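PDB 4US5: luciferase-like monooxygenase from Streptomyces bottropensis, which probably acts as a flavin-dependent monooxygenase of the bacterial luciferase family, inserting oxygen from O2 into an organic substrate. Local coordinates for residues Y190-A202 against E278-S290. Numbering follows the deposited sequence.
Sequences YAHFITPQFTREA and EESFEWPRYVVGS
Phe193 and Arg285 bring the two backbones closest, CA to CA 5.0 Å, and the chains come close again at Gln197 and Phe281, CA to CA 5.8 Å; no backbone-to-backbone hydrogen bond joins them. Arg285 NH1 donates to Phe193 O and to Ile194 O, 3.0 Å each, with both acceptors near the guanidinium plane though NH1 stands well above each carbonyl plane. The bend at chi3 (-72°) turns the guanidinium so that NE and NH2 can also grip Glu279 side-on, one carboxylate oxygen each, while Pro196 CG sits over the centre of one face of the Arg285 guanidinium. With an alanine here, Glu279 would probably lose its charge partner and the 193-194 carbonyls their shared donor. Pro196 CG also lies over the face of the Phe281 ring, a CH-pi contact 3.5 Å from the centroid, so the proline fits into the corner formed by the ring and the guanidinium. His192 NE2 reaches Pro284 O at 2.8 Å in a nearly straight bond (167°), and its ND1 shares a hydrogen bond with Thr199 OG1, so both ring nitrogens are held. Thr199 CG2 meets the edge of the Trp283 indole. Farther out, Arg200 pairs side-on with Glu282, NH2 to OE2 2.8 Å, the two flat groups nearly coplanar. The contact thus ties the loop after strand 188-191 and the first turn of helix 199-209 to the loop entering strand 286-289, within the TIM-barrel-like fold; Trp283 packs on helix 291-305, and Tyr286 stacks on His243 of helix 233-251.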
# COMPACT_ATOMS: atom_id res chain seq x y z
N TYR B 190 -18.71 2.01 -15.65
CA TYR B 190 -19.42 0.77 -15.98
C TYR B 190 -18.56 -0.19 -16.77
O TYR B 190 -18.05 0.15 -17.85
CB TYR B 190 -20.70 1.04 -16.79
CG TYR B 190 -21.55 -0.19 -17.00
CD1 TYR B 190 -22.46 -0.58 -16.05
CD2 TYR B 190 -21.44 -0.96 -18.15
CE1 TYR B 190 -23.26 -1.72 -16.24
CE2 TYR B 190 -22.22 -2.09 -18.35
CZ TYR B 190 -23.12 -2.47 -17.36
OH TYR B 190 -23.89 -3.60 -17.55
N ALA B 191 -18.49 -1.42 -16.30
CA ALA B 191 -17.74 -2.48 -16.99
C ALA B 191 -18.53 -3.16 -18.10
O ALA B 191 -19.07 -4.26 -17.93
CB ALA B 191 -17.23 -3.52 -15.98
N HIS B 192 -18.48 -2.56 -19.28
CA HIS B 192 -19.14 -3.10 -20.44
C HIS B 192 -18.65 -4.51 -20.77
O HIS B 192 -19.44 -5.39 -21.16
CB HIS B 192 -18.93 -2.19 -21.63
CG HIS B 192 -19.30 -2.82 -22.92
ND1 HIS B 192 -20.60 -3.00 -23.32
CD2 HIS B 192 -18.53 -3.47 -23.82
CE1 HIS B 192 -20.61 -3.66 -24.46
NE2 HIS B 192 -19.36 -3.90 -24.82
N PHE B 193 -17.35 -4.73 -20.57
CA PHE B 193 -16.75 -5.99 -20.93
C PHE B 193 -17.18 -7.11 -20.01
O PHE B 193 -16.98 -8.28 -20.31
CB PHE B 193 -15.21 -5.88 -20.95
CG PHE B 193 -14.58 -5.64 -19.60
CD1 PHE B 193 -14.52 -4.38 -19.05
CD2 PHE B 193 -13.99 -6.68 -18.90
CE1 PHE B 193 -13.93 -4.15 -17.83
CE2 PHE B 193 -13.40 -6.47 -17.68
CZ PHE B 193 -13.35 -5.19 -17.14
N ILE B 194 -17.74 -6.75 -18.86
CA ILE B 194 -18.24 -7.75 -17.89
C ILE B 194 -19.73 -8.03 -18.13
O ILE B 194 -20.14 -9.20 -18.19
CB ILE B 194 -18.06 -7.26 -16.45
CG1 ILE B 194 -16.56 -7.08 -16.17
CG2 ILE B 194 -18.72 -8.24 -15.44
CD1 ILE B 194 -16.20 -6.79 -14.73
N THR B 195 -20.53 -6.99 -18.29
CA THR B 195 -21.97 -7.12 -18.46
C THR B 195 -22.48 -6.32 -19.68
O THR B 195 -23.16 -5.30 -19.54
CB THR B 195 -22.66 -6.68 -17.16
OG1 THR B 195 -22.06 -7.38 -16.06
CG2 THR B 195 -24.17 -7.01 -17.16
N PRO B 196 -22.13 -6.78 -20.88
CA PRO B 196 -22.46 -6.04 -22.08
C PRO B 196 -23.96 -6.08 -22.40
O PRO B 196 -24.43 -5.24 -23.16
CB PRO B 196 -21.67 -6.77 -23.17
CG PRO B 196 -21.45 -8.13 -22.63
CD PRO B 196 -21.31 -7.95 -21.15
N GLN B 197 -24.70 -6.99 -21.79
CA GLN B 197 -26.16 -7.03 -22.01
C GLN B 197 -26.89 -5.80 -21.45
O GLN B 197 -27.96 -5.47 -21.94
CB GLN B 197 -26.78 -8.33 -21.46
CG GLN B 197 -26.67 -8.48 -19.95
CD GLN B 197 -25.47 -9.32 -19.52
OE1 GLN B 197 -24.34 -9.19 -20.08
NE2 GLN B 197 -25.69 -10.17 -18.53
N PHE B 198 -26.32 -5.10 -20.48
CA PHE B 198 -27.00 -3.98 -19.83
C PHE B 198 -26.31 -2.63 -19.92
O PHE B 198 -26.69 -1.68 -19.25
CB PHE B 198 -27.25 -4.33 -18.36
CG PHE B 198 -28.15 -5.54 -18.17
CD1 PHE B 198 -29.42 -5.55 -18.69
CD2 PHE B 198 -27.74 -6.61 -17.39
CE1 PHE B 198 -30.26 -6.64 -18.51
CE2 PHE B 198 -28.58 -7.71 -17.19
CZ PHE B 198 -29.84 -7.72 -17.76
N THR B 199 -25.28 -2.53 -20.75
CA THR B 199 -24.50 -1.30 -20.83
C THR B 199 -25.36 -0.07 -21.12
O THR B 199 -25.30 0.93 -20.40
CB THR B 199 -23.41 -1.42 -21.92
OG1 THR B 199 -22.61 -2.59 -21.64
CG2 THR B 199 -22.53 -0.17 -21.93
N ARG B 200 -26.15 -0.12 -22.18
CA ARG B 200 -26.97 1.01 -22.54
C ARG B 200 -27.94 1.39 -21.43
O ARG B 200 -28.02 2.57 -21.03
CB ARG B 200 -27.71 0.74 -23.86
CG ARG B 200 -28.62 1.89 -24.28
CD ARG B 200 -29.32 1.55 -25.57
NE ARG B 200 -28.44 1.60 -26.74
CZ ARG B 200 -28.11 2.70 -27.40
NH1 ARG B 200 -28.51 3.89 -26.98
NH2 ARG B 200 -27.37 2.63 -28.48
N GLU B 201 -28.63 0.42 -20.88
CA GLU B 201 -29.60 0.69 -19.81
C GLU B 201 -28.94 1.26 -18.57
O GLU B 201 -29.44 2.22 -17.96
CB GLU B 201 -30.40 -0.57 -19.43
CG GLU B 201 -31.42 -0.35 -18.32
CD GLU B 201 -32.17 -1.60 -17.88
OE1 GLU B 201 -32.03 -2.67 -18.50
OE2 GLU B 201 -32.92 -1.51 -16.89
N ALA B 202 -27.81 0.67 -18.17
CA ALA B 202 -27.09 1.12 -16.99
C ALA B 202 -26.63 2.55 -17.11
O ALA B 202 -26.84 3.33 -16.19
CB ALA B 202 -25.91 0.19 -16.69
N GLU B 278 -20.39 -17.24 -29.52
CA GLU B 278 -21.73 -17.84 -29.32
C GLU B 278 -22.68 -16.88 -28.60
O GLU B 278 -23.82 -17.23 -28.33
CB GLU B 278 -21.61 -19.18 -28.52
CG GLU B 278 -20.82 -20.29 -29.23
CD GLU B 278 -20.12 -21.30 -28.29
OE1 GLU B 278 -20.40 -21.30 -27.07
OE2 GLU B 278 -19.27 -22.11 -28.78
N GLU B 279 -22.21 -15.67 -28.27
CA GLU B 279 -23.04 -14.72 -27.57
C GLU B 279 -23.20 -13.50 -28.46
O GLU B 279 -22.44 -13.32 -29.40
CB GLU B 279 -22.44 -14.35 -26.21
CG GLU B 279 -21.04 -13.77 -26.32
CD GLU B 279 -20.44 -13.37 -24.98
OE1 GLU B 279 -21.01 -13.71 -23.93
OE2 GLU B 279 -19.39 -12.69 -24.99
N SER B 280 -24.22 -12.71 -28.17
CA SER B 280 -24.53 -11.56 -28.98
C SER B 280 -25.17 -10.43 -28.17
O SER B 280 -26.13 -10.63 -27.45
CB SER B 280 -25.47 -11.97 -30.13
OG SER B 280 -25.12 -11.30 -31.32
N PHE B 281 -24.63 -9.24 -28.31
CA PHE B 281 -25.12 -8.07 -27.61
C PHE B 281 -25.20 -6.94 -28.62
O PHE B 281 -24.74 -7.05 -29.75
CB PHE B 281 -24.17 -7.70 -26.46
CG PHE B 281 -23.81 -8.86 -25.57
CD1 PHE B 281 -24.73 -9.35 -24.66
CD2 PHE B 281 -22.59 -9.52 -25.71
CE1 PHE B 281 -24.44 -10.44 -23.86
CE2 PHE B 281 -22.28 -10.59 -24.89
CZ PHE B 281 -23.20 -11.05 -23.95
N GLU B 282 -25.73 -5.81 -28.19
CA GLU B 282 -25.75 -4.64 -29.04
C GLU B 282 -24.32 -4.31 -29.52
O GLU B 282 -24.08 -4.07 -30.70
CB GLU B 282 -26.37 -3.46 -28.31
CG GLU B 282 -26.33 -2.21 -29.17
CD GLU B 282 -26.99 -1.01 -28.55
OE1 GLU B 282 -27.30 -1.02 -27.34
OE2 GLU B 282 -27.15 -0.04 -29.30
N TRP B 283 -23.39 -4.26 -28.57
CA TRP B 283 -22.01 -3.96 -28.86
C TRP B 283 -21.15 -5.17 -28.53
O TRP B 283 -21.46 -5.90 -27.58
CB TRP B 283 -21.54 -2.75 -28.05
CG TRP B 283 -22.30 -1.51 -28.35
CD1 TRP B 283 -22.50 -0.95 -29.58
CD2 TRP B 283 -22.94 -0.65 -27.41
NE1 TRP B 283 -23.22 0.19 -29.47
CE2 TRP B 283 -23.50 0.41 -28.14
CE3 TRP B 283 -23.07 -0.66 -26.02
CZ2 TRP B 283 -24.20 1.45 -27.52
CZ3 TRP B 283 -23.74 0.40 -25.42
CH2 TRP B 283 -24.30 1.42 -26.18
N PRO B 284 -20.03 -5.36 -29.25
CA PRO B 284 -19.21 -6.54 -28.93
C PRO B 284 -18.71 -6.47 -27.49
O PRO B 284 -18.34 -5.39 -27.02
CB PRO B 284 -18.05 -6.45 -29.94
CG PRO B 284 -18.08 -5.08 -30.50
CD PRO B 284 -19.45 -4.51 -30.30
N ARG B 285 -18.63 -7.61 -26.82
CA ARG B 285 -18.12 -7.63 -25.46
C ARG B 285 -16.69 -7.05 -25.39
O ARG B 285 -16.36 -6.24 -24.51
CB ARG B 285 -18.11 -9.04 -24.90
CG ARG B 285 -17.66 -9.07 -23.43
CD ARG B 285 -17.35 -10.46 -22.96
NE ARG B 285 -18.58 -11.24 -22.78
CZ ARG B 285 -19.35 -11.19 -21.70
NH1 ARG B 285 -19.06 -10.40 -20.70
NH2 ARG B 285 -20.43 -11.93 -21.64
N TYR B 286 -15.87 -7.52 -26.32
CA TYR B 286 -14.49 -7.08 -26.45
C TYR B 286 -14.34 -6.44 -27.83
O TYR B 286 -14.77 -7.00 -28.85
CB TYR B 286 -13.54 -8.28 -26.34
CG TYR B 286 -13.69 -9.08 -25.07
CD1 TYR B 286 -14.00 -8.49 -23.86
CD2 TYR B 286 -13.47 -10.46 -25.09
CE1 TYR B 286 -14.09 -9.24 -22.71
CE2 TYR B 286 -13.56 -11.22 -23.93
CZ TYR B 286 -13.88 -10.62 -22.76
OH TYR B 286 -13.98 -11.33 -21.61
N VAL B 287 -13.73 -5.26 -27.86
CA VAL B 287 -13.62 -4.48 -29.08
C VAL B 287 -12.28 -4.72 -29.72
O VAL B 287 -11.23 -4.43 -29.12
CB VAL B 287 -13.82 -3.00 -28.77
CG1 VAL B 287 -13.61 -2.14 -30.01
CG2 VAL B 287 -15.22 -2.79 -28.21
N VAL B 288 -12.31 -5.19 -30.97
CA VAL B 288 -11.11 -5.67 -31.65
C VAL B 288 -11.02 -5.07 -33.05
O VAL B 288 -12.05 -4.99 -33.75
CB VAL B 288 -11.13 -7.20 -31.81
CG1 VAL B 288 -9.85 -7.70 -32.49
CG2 VAL B 288 -11.33 -7.87 -30.47
N GLY B 289 -9.82 -4.70 -33.47
CA GLY B 289 -9.59 -4.32 -34.86
C GLY B 289 -8.48 -3.33 -35.10
O GLY B 289 -7.67 -3.02 -34.20
N SER B 290 -8.47 -2.80 -36.33
CA SER B 290 -7.60 -1.73 -36.71
C SER B 290 -7.93 -0.46 -35.94
O SER B 290 -9.00 -0.37 -35.34
CB SER B 290 -7.76 -1.46 -38.22
OG SER B 290 -9.05 -0.94 -38.44
O HOH W 1 -15.25 -10.26 -19.48
O HOH W 2 -22.48 -11.13 -19.74
O HOH W 3 -23.90 -3.97 -25.41
O HOH W 4 -26.63 -5.63 -25.37